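Local atomic coordinates of 2-C-methyl-D-erythritol 4-phosphate cytidylyltransferase (Thermus thermophilus HB8, PDB entry 2PX7), a protein that probably catalyses the transfer of a cytidylyl group from CTP to 2-C-methyl-D-erythritol 4-phosphate in isoprenoid biosynthesis, releasing diphosphate. Residues A[54-64]-A[110-121]. Sequence-based numbering, arbitrary orientation.
Sequences LLEWTLAAFRD and LVHDVARPFVSR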
ATOM      1  N   LEU A  54     -17.094   9.793  -5.239  1.00 39.90           N
ATOM      2  CA  LEU A  54     -15.735  10.220  -4.884  1.00 38.68           C
ATOM      3  C   LEU A  54     -15.677  11.728  -4.661  1.00 38.04           C
ATOM      4  O   LEU A  54     -15.135  12.197  -3.658  1.00 37.46           O
ATOM      5  CB  LEU A  54     -14.738   9.771  -5.957  1.00 38.55           C
ATOM      6  CG  LEU A  54     -14.396   8.278  -5.940  1.00 38.39           C
ATOM      7  CD1 LEU A  54     -13.370   7.936  -7.008  1.00 37.76           C
ATOM      8  CD2 LEU A  54     -13.882   7.878  -4.559  1.00 38.77           C
ATOM      9  N   LEU A  55     -16.290  12.482  -5.574  1.00 37.87           N
ATOM     10  CA  LEU A  55     -16.330  13.940  -5.461  1.00 38.05           C
ATOM     11  C   LEU A  55     -16.932  14.380  -4.130  1.00 38.00           C
ATOM     12  O   LEU A  55     -16.382  15.241  -3.444  1.00 38.25           O
ATOM     13  CB  LEU A  55     -17.071  14.578  -6.658  1.00 38.00           C
ATOM     14  CG  LEU A  55     -17.245  16.106  -6.592  1.00 37.73           C
ATOM     15  CD1 LEU A  55     -15.892  16.809  -6.663  1.00 36.02           C
ATOM     16  CD2 LEU A  55     -18.184  16.613  -7.687  1.00 38.13           C
ATOM     17  N   GLU A  56     -18.052  13.767  -3.760  1.00 38.51           N
ATOM     18  CA  GLU A  56     -18.730  14.080  -2.502  1.00 39.00           C
ATOM     19  C   GLU A  56     -17.852  13.747  -1.309  1.00 37.97           C
ATOM     20  O   GLU A  56     -17.777  14.523  -0.359  1.00 37.44           O
ATOM     21  CB  GLU A  56     -20.089  13.371  -2.428  1.00 39.15           C
ATOM     22  CG  GLU A  56     -21.127  13.956  -3.408  1.00 40.57           C
ATOM     23  CD  GLU A  56     -22.413  13.143  -3.522  1.00 41.88           C
ATOM     24  OE1 GLU A  56     -22.454  11.969  -3.085  1.00 44.01           O
ATOM     25  OE2 GLU A  56     -23.398  13.694  -4.074  1.00 47.49           O
ATOM     26  N   TRP A  57     -17.154  12.612  -1.378  1.00 37.82           N
ATOM     27  CA  TRP A  57     -16.156  12.274  -0.355  1.00 37.48           C
ATOM     28  C   TRP A  57     -15.071  13.342  -0.206  1.00 36.92           C
ATOM     29  O   TRP A  57     -14.824  13.782   0.907  1.00 36.74           O
ATOM     30  CB  TRP A  57     -15.520  10.895  -0.598  1.00 37.73           C
ATOM     31  CG  TRP A  57     -16.406   9.723  -0.283  1.00 38.01           C
ATOM     32  CD1 TRP A  57     -16.971   8.859  -1.185  1.00 38.76           C
ATOM     33  CD2 TRP A  57     -16.813   9.263   1.018  1.00 37.99           C
ATOM     34  NE1 TRP A  57     -17.709   7.907  -0.532  1.00 38.58           N
ATOM     35  CE2 TRP A  57     -17.626   8.122   0.820  1.00 38.21           C
ATOM     36  CE3 TRP A  57     -16.566   9.699   2.327  1.00 37.95           C
ATOM     37  CZ2 TRP A  57     -18.207   7.408   1.886  1.00 39.28           C
ATOM     38  CZ3 TRP A  57     -17.157   8.997   3.397  1.00 39.23           C
ATOM     39  CH2 TRP A  57     -17.959   7.854   3.162  1.00 38.62           C
ATOM     40  N   THR A  58     -14.426  13.784  -1.297  1.00 37.24           N
ATOM     41  CA  THR A  58     -13.359  14.796  -1.110  1.00 37.18           C
ATOM     42  C   THR A  58     -13.916  16.135  -0.658  1.00 36.89           C
ATOM     43  O   THR A  58     -13.295  16.799   0.149  1.00 36.83           O
ATOM     44  CB  THR A  58     -12.310  14.987  -2.293  1.00 37.39           C
ATOM     45  OG1 THR A  58     -12.734  16.020  -3.195  1.00 39.67           O
ATOM     46  CG2 THR A  58     -12.013  13.726  -3.021  1.00 36.44           C
ATOM     47  N   LEU A  59     -15.087  16.519  -1.158  1.00 37.17           N
ATOM     48  CA  LEU A  59     -15.706  17.783  -0.737  1.00 37.59           C
ATOM     49  C   LEU A  59     -16.023  17.838   0.755  1.00 37.97           C
ATOM     50  O   LEU A  59     -15.906  18.899   1.372  1.00 38.05           O
ATOM     51  CB  LEU A  59     -16.942  18.126  -1.582  1.00 37.62           C
ATOM     52  CG  LEU A  59     -16.650  18.464  -3.055  1.00 37.83           C
ATOM     53  CD1 LEU A  59     -17.894  18.940  -3.771  1.00 37.05           C
ATOM     54  CD2 LEU A  59     -15.533  19.498  -3.189  1.00 36.51           C
ATOM     55  N   ALA A  60     -16.406  16.692   1.326  1.00 38.21           N
ATOM     56  CA  ALA A  60     -16.570  16.555   2.775  1.00 38.22           C
ATOM     57  C   ALA A  60     -15.243  16.676   3.531  1.00 38.38           C
ATOM     58  O   ALA A  60     -15.175  17.346   4.559  1.00 38.46           O
ATOM     59  CB  ALA A  60     -17.277  15.225   3.111  1.00 38.29           C
ATOM     60  N   ALA A  61     -14.185  16.042   3.015  1.00 38.84           N
ATOM     61  CA  ALA A  61     -12.848  16.115   3.630  1.00 38.55           C
ATOM     62  C   ALA A  61     -12.265  17.533   3.684  1.00 38.94           C
ATOM     63  O   ALA A  61     -11.486  17.864   4.593  1.00 38.60           O
ATOM     64  CB  ALA A  61     -11.882  15.174   2.924  1.00 38.66           C
ATOM     65  N   PHE A  62     -12.652  18.372   2.722  1.00 38.91           N
ATOM     66  CA  PHE A  62     -12.158  19.741   2.662  1.00 39.36           C
ATOM     67  C   PHE A  62     -13.253  20.796   2.928  1.00 40.69           C
ATOM     68  O   PHE A  62     -13.176  21.920   2.432  1.00 40.42           O
ATOM     69  CB  PHE A  62     -11.470  19.982   1.300  1.00 38.44           C
ATOM     70  CG  PHE A  62     -10.234  19.146   1.088  1.00 36.94           C
ATOM     71  CD1 PHE A  62      -9.032  19.496   1.683  1.00 34.22           C
ATOM     72  CD2 PHE A  62     -10.278  18.003   0.305  1.00 34.98           C
ATOM     73  CE1 PHE A  62      -7.886  18.722   1.482  1.00 34.52           C
ATOM     74  CE2 PHE A  62      -9.141  17.231   0.109  1.00 34.24           C
ATOM     75  CZ  PHE A  62      -7.943  17.592   0.702  1.00 33.22           C
ATOM     76  N   ARG A  63     -14.257  20.454   3.734  1.00 42.05           N
ATOM     77  CA  ARG A  63     -15.418  21.343   3.878  1.00 43.78           C
ATOM     78  C   ARG A  63     -15.121  22.625   4.665  1.00 42.88           C
ATOM     79  O   ARG A  63     -15.832  23.612   4.550  1.00 42.98           O
ATOM     80  CB  ARG A  63     -16.650  20.585   4.405  1.00 44.07           C
ATOM     81  CG  ARG A  63     -16.733  20.367   5.906  1.00 45.75           C
ATOM     82  CD  ARG A  63     -18.081  19.691   6.237  1.00 47.58           C
ATOM     83  NE  ARG A  63     -17.915  18.329   6.754  1.00 55.28           N
ATOM     84  CZ  ARG A  63     -18.680  17.283   6.438  1.00 57.97           C
ATOM     85  NH1 ARG A  63     -19.677  17.400   5.558  1.00 58.44           N
ATOM     86  NH2 ARG A  63     -18.424  16.097   6.991  1.00 59.47           N
ATOM     87  N   ASP A  64     -14.035  22.607   5.424  1.00 42.63           N
ATOM     88  CA  ASP A  64     -13.561  23.774   6.152  1.00 42.58           C
ATOM     89  C   ASP A  64     -12.682  24.730   5.331  1.00 41.57           C
ATOM     90  O   ASP A  64     -12.293  25.790   5.835  1.00 41.37           O
ATOM     91  CB  ASP A  64     -12.796  23.314   7.398  1.00 43.26           C
ATOM     92  CG  ASP A  64     -13.712  22.726   8.454  1.00 46.59           C
ATOM     93  OD1 ASP A  64     -14.839  23.253   8.617  1.00 49.23           O
ATOM     94  OD2 ASP A  64     -13.307  21.742   9.117  1.00 49.86           O
ATOM     95  N   LEU A 110      -3.873  23.381  -1.546  1.00 26.96           N
ATOM     96  CA  LEU A 110      -3.801  21.931  -1.386  1.00 27.29           C
ATOM     97  C   LEU A 110      -4.294  21.297  -2.673  1.00 27.22           C
ATOM     98  O   LEU A 110      -5.328  21.696  -3.216  1.00 27.45           O
ATOM     99  CB  LEU A 110      -4.639  21.461  -0.201  1.00 27.23           C
ATOM    100  CG  LEU A 110      -4.184  21.897   1.203  1.00 29.18           C
ATOM    101  CD1 LEU A 110      -5.271  21.599   2.226  1.00 27.87           C
ATOM    102  CD2 LEU A 110      -2.854  21.220   1.632  1.00 30.57           C
ATOM    103  N   VAL A 111      -3.527  20.348  -3.191  1.00 26.63           N
ATOM    104  CA  VAL A 111      -3.909  19.656  -4.409  1.00 26.32           C
ATOM    105  C   VAL A 111      -4.175  18.186  -4.061  1.00 26.93           C
ATOM    106  O   VAL A 111      -3.315  17.516  -3.480  1.00 26.76           O
ATOM    107  CB  VAL A 111      -2.801  19.728  -5.481  1.00 26.15           C
ATOM    108  CG1 VAL A 111      -3.342  19.243  -6.837  1.00 23.90           C
ATOM    109  CG2 VAL A 111      -2.234  21.154  -5.577  1.00 26.41           C
ATOM    110  N   HIS A 112      -5.357  17.697  -4.418  1.00 26.65           N
ATOM    111  CA  HIS A 112      -5.780  16.385  -3.969  1.00 28.05           C
ATOM    112  C   HIS A 112      -6.369  15.513  -5.073  1.00 28.31           C
ATOM    113  O   HIS A 112      -7.138  15.987  -5.893  1.00 28.24           O
ATOM    114  CB  HIS A 112      -6.763  16.508  -2.794  1.00 27.70           C
ATOM    115  CG  HIS A 112      -7.147  15.189  -2.202  1.00 28.50           C
ATOM    116  ND1 HIS A 112      -6.249  14.383  -1.534  1.00 29.28           N
ATOM    117  CD2 HIS A 112      -8.326  14.520  -2.201  1.00 28.41           C
ATOM    118  CE1 HIS A 112      -6.861  13.282  -1.135  1.00 29.17           C
ATOM    119  NE2 HIS A 112      -8.122  13.339  -1.531  1.00 28.83           N
ATOM    120  N   ASP A 113      -5.962  14.241  -5.086  1.00 29.90           N
ATOM    121  CA  ASP A 113      -6.505  13.227  -5.974  1.00 31.60           C
ATOM    122  C   ASP A 113      -7.873  12.829  -5.498  1.00 31.22           C
ATOM    123  O   ASP A 113      -8.000  12.388  -4.368  1.00 31.84           O
ATOM    124  CB  ASP A 113      -5.676  11.952  -5.899  1.00 32.86           C
ATOM    125  CG  ASP A 113      -4.336  12.092  -6.511  1.00 39.26           C
ATOM    126  OD1 ASP A 113      -4.061  13.129  -7.178  1.00 45.76           O
ATOM    127  OD2 ASP A 113      -3.527  11.144  -6.315  1.00 45.40           O
ATOM    128  N   VAL A 114      -8.880  12.940  -6.365  1.00 31.19           N
ATOM    129  CA  VAL A 114     -10.260  12.572  -6.029  1.00 31.21           C
ATOM    130  C   VAL A 114     -10.426  11.051  -5.792  1.00 31.20           C
ATOM    131  O   VAL A 114     -11.398  10.617  -5.173  1.00 31.38           O
ATOM    132  CB  VAL A 114     -11.273  13.115  -7.118  1.00 31.63           C
ATOM    133  CG1 VAL A 114     -11.305  12.212  -8.349  1.00 30.25           C
ATOM    134  CG2 VAL A 114     -12.672  13.286  -6.538  1.00 31.48           C
ATOM    135  N   ALA A 115      -9.476  10.253  -6.289  1.00 31.04           N
ATOM    136  CA  ALA A 115      -9.465   8.807  -6.036  1.00 31.58           C
ATOM    137  C   ALA A 115      -8.971   8.421  -4.634  1.00 31.75           C
ATOM    138  O   ALA A 115      -8.905   7.235  -4.327  1.00 32.17           O
ATOM    139  CB  ALA A 115      -8.653   8.057  -7.117  1.00 31.87           C
ATOM    140  N   ARG A 116      -8.637   9.413  -3.799  1.00 31.62           N
ATOM    141  CA  ARG A 116      -8.299   9.196  -2.376  1.00 31.77           C
ATOM    142  C   ARG A 116      -9.401   9.786  -1.474  1.00 32.11           C
ATOM    143  O   ARG A 116      -9.230  10.857  -0.927  1.00 32.19           O
ATOM    144  CB  ARG A 116      -6.913   9.801  -2.031  1.00 31.62           C
ATOM    145  CG  ARG A 116      -5.737   9.247  -2.867  1.00 31.30           C
ATOM    146  CD  ARG A 116      -4.371  10.027  -2.690  1.00 31.88           C
ATOM    147  NE  ARG A 116      -3.253   9.111  -2.916  1.00 32.19           N
ATOM    148  CZ  ARG A 116      -2.487   9.087  -3.995  1.00 36.76           C
ATOM    149  NH1 ARG A 116      -2.672   9.981  -4.970  1.00 39.71           N
ATOM    150  NH2 ARG A 116      -1.529   8.170  -4.116  1.00 31.99           N
ATOM    151  N   PRO A 117     -10.554   9.096  -1.341  1.00 32.92           N
ATOM    152  CA  PRO A 117     -11.684   9.663  -0.575  1.00 33.39           C
ATOM    153  C   PRO A 117     -11.532   9.723   0.948  1.00 34.64           C
ATOM    154  O   PRO A 117     -12.125  10.602   1.584  1.00 35.66           O
ATOM    155  CB  PRO A 117     -12.850   8.754  -0.956  1.00 33.03           C
ATOM    156  CG  PRO A 117     -12.204   7.432  -1.294  1.00 33.07           C
ATOM    157  CD  PRO A 117     -10.888   7.776  -1.924  1.00 32.95           C
ATOM    158  N   PHE A 118     -10.741   8.824   1.535  1.00 35.63           N
ATOM    159  CA  PHE A 118     -10.690   8.701   2.997  1.00 36.65           C
ATOM    160  C   PHE A 118      -9.469   9.401   3.572  1.00 37.36           C
ATOM    161  O   PHE A 118      -8.565   8.792   4.142  1.00 37.65           O
ATOM    162  CB  PHE A 118     -10.801   7.230   3.435  1.00 36.69           C
ATOM    163  CG  PHE A 118     -11.957   6.495   2.793  1.00 36.83           C
ATOM    164  CD1 PHE A 118     -13.258   6.978   2.913  1.00 37.83           C
ATOM    165  CD2 PHE A 118     -11.744   5.330   2.070  1.00 36.98           C
ATOM    166  CE1 PHE A 118     -14.325   6.319   2.318  1.00 37.89           C
ATOM    167  CE2 PHE A 118     -12.809   4.652   1.477  1.00 38.28           C
ATOM    168  CZ  PHE A 118     -14.102   5.151   1.597  1.00 36.47           C
ATOM    169  N   VAL A 119      -9.444  10.711   3.388  1.00 38.27           N
ATOM    170  CA  VAL A 119      -8.384  11.526   3.943  1.00 38.51           C
ATOM    171  C   VAL A 119      -8.972  12.183   5.176  1.00 38.97           C
ATOM    172  O   VAL A 119     -10.064  12.751   5.122  1.00 39.05           O
ATOM    173  CB  VAL A 119      -7.767  12.532   2.903  1.00 38.67           C
ATOM    174  CG1 VAL A 119      -7.131  11.767   1.767  1.00 39.41           C
ATOM    175  CG2 VAL A 119      -8.801  13.447   2.328  1.00 38.73           C
ATOM    176  N   SER A 120      -8.260  12.059   6.290  1.00 39.38           N
ATOM    177  CA  SER A 120      -8.747  12.516   7.581  1.00 40.28           C
ATOM    178  C   SER A 120      -8.434  13.981   7.767  1.00 40.71           C
ATOM    179  O   SER A 120      -7.569  14.537   7.076  1.00 40.92           O
ATOM    180  CB  SER A 120      -8.102  11.704   8.717  1.00 40.36           C
ATOM    181  OG  SER A 120      -6.696  11.908   8.775  1.00 40.57           O
ATOM    182  N   ARG A 121      -9.132  14.598   8.712  1.00 41.02           N
ATOM    183  CA  ARG A 121      -8.884  15.981   9.082  1.00 41.65           C
ATOM    184  C   ARG A 121      -7.463  16.130   9.609  1.00 40.61           C
ATOM    185  O   ARG A 121      -6.812  17.150   9.380  1.00 40.94           O
ATOM    186  CB  ARG A 121      -9.908  16.467  10.121  1.00 42.49           C
ATOM    187  CG  ARG A 121     -10.274  17.938   9.946  1.00 46.55           C
ATOM    188  CD  ARG A 121     -10.415  18.672  11.290  1.00 53.64           C
ATOM    189  NE  ARG A 121      -9.541  19.854  11.371  1.00 58.49           N
ATOM    190  CZ  ARG A 121      -9.784  21.040  10.802  1.00 61.11           C
ATOM    191  NH1 ARG A 121     -10.883  21.239  10.075  1.00 61.67           N
ATOM    192  NH2 ARG A 121      -8.915  22.040  10.952  1.00 62.46           N
TER
HETATM  193  O   HOH W   1     -14.266  12.308   3.050  1.00 37.89           O
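Phe-118 turns its edge to one face of the Trp-57 indole: CE1 stands 3.8 Å above the indole plane, and the six-membered rings lie at 75°, a T-shaped pair. A water lies at the indole edge, in plane, and Arg-52 makes a cation-pi contact with this ring. Pro-117 CG lies over the centre of one face of the Phe-118 ring, which also touches helix 221-231. A second, offset edge-to-face pair points the other way across the interface, the Phe-62 edge meeting a face of His-112 with planes 60° apart. At the imidazole edge, in its plane, lie the Thr-58 methyl and the carbonyl of Arg-116; His-112 NE2 donates to Arg-116 O at 2.8 Å, tilted from the carbonyl plane. Chi1 of -175°, CG anti to the backbone N, carries the ring to both.

Apolar contacts fill in along the helix: Leu-54 CD2 meets Pro-117 CG (3.7 Å) and its CB lies against Val-114 O, Pro-117 CB presses on Trp-57 CB (3.4 Å), Val-114 CG2 meets Thr-58 CG2 (3.6 Å), and Ala-61 CB rests on Val-119 CG2. The water donates to both Trp-57 O (2.7 Å) and Pro-117 O, while Trp-57 NE1 bonds to Val-49 O. At the far end, Asp-64 OD2 and Arg-121 NH1 form a salt bridge of 2.7 Å.

Helix 54-61 thus packs on the segment leaving strand 108-111, probably bordering the active site: Leu-54 neighbours Lys-44, a predicted transition-state stabiliser, and Ala-115 neighbours Lys-217, predicted to position MEP. With no direct hydrogen bond between the segments, cohesion rests mainly on apolar and aromatic surfaces, supplemented by the water bridge and one peripheral ion pair.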